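Local coordinates for protein ribulose-1,5-bisphosphate carboxylase/oxygenase large subunit (Rhodopseudomonas palustris, PDB 3QFW) that probably binds magnesium in a TIM-barrel fold shared with the CO2-fixing enzyme Rubisco, although its own reaction probably differs from ribulose-bisphosphate carboxylation, at residues G113-L119 / L311-I315. Residues are numbered along the deposited sequence; the frame is centred on the assembly and turned at random.
Sequences GGPRVGL and LNACI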
loop_
_atom_site.group_PDB
_atom_site.type_symbol
_atom_site.label_atom_id
_atom_site.label_comp_id
_atom_site.label_asym_id
_atom_site.label_seq_id
_atom_site.Cartn_x
_atom_site.Cartn_y
_atom_site.Cartn_z
ATOM N N GLY B 113 17.730 -10.712 1.313
ATOM C CA GLY B 113 19.036 -10.345 0.768
ATOM C C GLY B 113 19.475 -8.888 0.850
ATOM O O GLY B 113 20.631 -8.568 0.592
ATOM N N GLY B 114 18.559 -7.997 1.205
ATOM C CA GLY B 114 18.904 -6.600 1.394
ATOM C C GLY B 114 19.468 -5.901 0.173
ATOM O O GLY B 114 19.317 -6.372 -0.954
ATOM N N PRO B 115 20.118 -4.750 0.389
ATOM C CA PRO B 115 20.590 -3.941 -0.737
ATOM C C PRO B 115 21.651 -4.668 -1.542
ATOM O O PRO B 115 22.598 -5.217 -0.956
ATOM C CB PRO B 115 21.190 -2.707 -0.055
ATOM C CG PRO B 115 20.498 -2.641 1.267
ATOM C CD PRO B 115 20.316 -4.069 1.678
ATOM N N ARG B 116 21.493 -4.685 -2.864
ATOM C CA ARG B 116 22.485 -5.339 -3.720
ATOM C C ARG B 116 23.718 -4.452 -3.957
ATOM O O ARG B 116 24.791 -4.956 -4.261
ATOM C CB ARG B 116 21.881 -5.772 -5.065
ATOM C CG ARG B 116 20.493 -6.423 -4.985
ATOM C CD ARG B 116 20.399 -7.432 -3.870
ATOM N NE ARG B 116 19.635 -8.626 -4.232
ATOM C CZ ARG B 116 18.655 -9.137 -3.492
ATOM N NH1 ARG B 116 18.302 -8.554 -2.355
ATOM N NH2 ARG B 116 18.033 -10.238 -3.881
ATOM N N VAL B 117 23.551 -3.137 -3.838
ATOM C CA VAL B 117 24.649 -2.199 -4.069
ATOM C C VAL B 117 25.062 -1.565 -2.745
ATOM O O VAL B 117 26.244 -1.551 -2.380
ATOM C CB VAL B 117 24.252 -1.087 -5.063
ATOM C CG1 VAL B 117 25.374 -0.038 -5.171
ATOM C CG2 VAL B 117 23.916 -1.675 -6.427
ATOM N N GLY B 118 24.073 -1.036 -2.034
ATOM C CA GLY B 118 24.264 -0.529 -0.694
ATOM C C GLY B 118 25.079 0.753 -0.600
ATOM O O GLY B 118 25.496 1.345 -1.607
ATOM N N LEU B 119 25.282 1.190 0.636
ATOM C CA LEU B 119 26.017 2.414 0.919
ATOM C C LEU B 119 27.415 2.368 0.299
ATOM O O LEU B 119 27.846 3.326 -0.338
ATOM C CB LEU B 119 26.099 2.641 2.433
ATOM C CG LEU B 119 27.048 3.716 2.979
ATOM C CD1 LEU B 119 26.692 5.096 2.442
ATOM C CD2 LEU B 119 27.019 3.699 4.505
ATOM N N LEU B 311 23.527 -8.079 5.934
ATOM C CA LEU B 311 23.004 -7.223 4.866
ATOM C C LEU B 311 23.718 -5.883 4.699
ATOM O O LEU B 311 24.058 -5.226 5.678
ATOM C CB LEU B 311 21.514 -6.963 5.088
ATOM C CG LEU B 311 20.689 -8.250 5.156
ATOM C CD1 LEU B 311 19.212 -7.925 5.130
ATOM C CD2 LEU B 311 21.064 -9.157 4.003
ATOM N N ASN B 312 23.902 -5.466 3.451
ATOM C CA ASN B 312 24.472 -4.146 3.175
ATOM C C ASN B 312 23.640 -3.030 3.800
ATOM O O ASN B 312 22.423 -3.171 3.992
ATOM C CB ASN B 312 24.570 -3.909 1.665
ATOM C CG ASN B 312 25.650 -4.740 1.009
ATOM O OD1 ASN B 312 26.665 -5.060 1.632
ATOM N ND2 ASN B 312 25.445 -5.089 -0.259
ATOM N N ALA B 313 24.299 -1.921 4.111
ATOM C CA ALA B 313 23.621 -0.714 4.571
ATOM C C ALA B 313 22.892 -0.052 3.404
ATOM O O ALA B 313 23.253 -0.255 2.247
ATOM C CB ALA B 313 24.648 0.263 5.182
ATOM N N CYS B 314 21.856 0.722 3.725
ATOM C CA CYS B 314 21.087 1.509 2.759
ATOM C C CYS B 314 21.329 2.975 3.117
ATOM O O CYS B 314 21.300 3.317 4.298
ATOM C CB CYS B 314 19.588 1.149 2.902
ATOM S SG CYS B 314 18.377 2.240 2.084
ATOM N N ILE B 315 21.595 3.841 2.139
ATOM C CA ILE B 315 21.880 5.245 2.475
ATOM C C ILE B 315 20.605 6.022 2.790
ATOM O O ILE B 315 19.729 6.151 1.942
ATOM C CB ILE B 315 22.612 6.020 1.352
ATOM C CG1 ILE B 315 23.636 5.143 0.628
ATOM C CG2 ILE B 315 23.255 7.288 1.915
ATOM C CD1 ILE B 315 23.079 4.560 -0.664
HETATM O O HOH W 1 22.744 -6.849 1.147
#
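The ring of Pro115 packs against the extended backbone from Asn312 to Cys314, with its CG 3.8 Å from Ala313 O and 4.2 Å from Cys314 CB. Proline suits the spot because its fixed phi fits the -65° found here and its compact apolar ring fills this space. The short side chain of Asn312 carries an NH2 donor to the facing backbone, ND2 bonding Pro115 O at 2.9 Å. A bridging water extends this link, donating to Gly113 O (2.8 Å) and Pro115 O (2.7 Å) and accepting from Asn312 N (2.9 Å). Gly113, the first residue past helix 106-112, has positive phi, and a CB there would be jammed against the preceding carbonyl O; at Gly118, also with positive phi, a CB would collide with Asn312 CB. The bare backbone lets Gly118 CA come within 3.1 Å of Ala313 O, which accepts a hydrogen bond from Leu119 N at 3.0 Å. Leu119 CB touches the small Ala313 CB at 3.9 Å, and Leu119 CD1 meets Ile315 CG1 at 3.6 Å. Asp279 joins in, its OD1 accepting from Val117 N and Gly118 N. Since residues 311-315 lead into strand 315-319, the contact sets the start of helix 118-126 against the N-terminal end of the barrel wall, the face opposite the catalytic one in TIM barrels such as that of Rubisco.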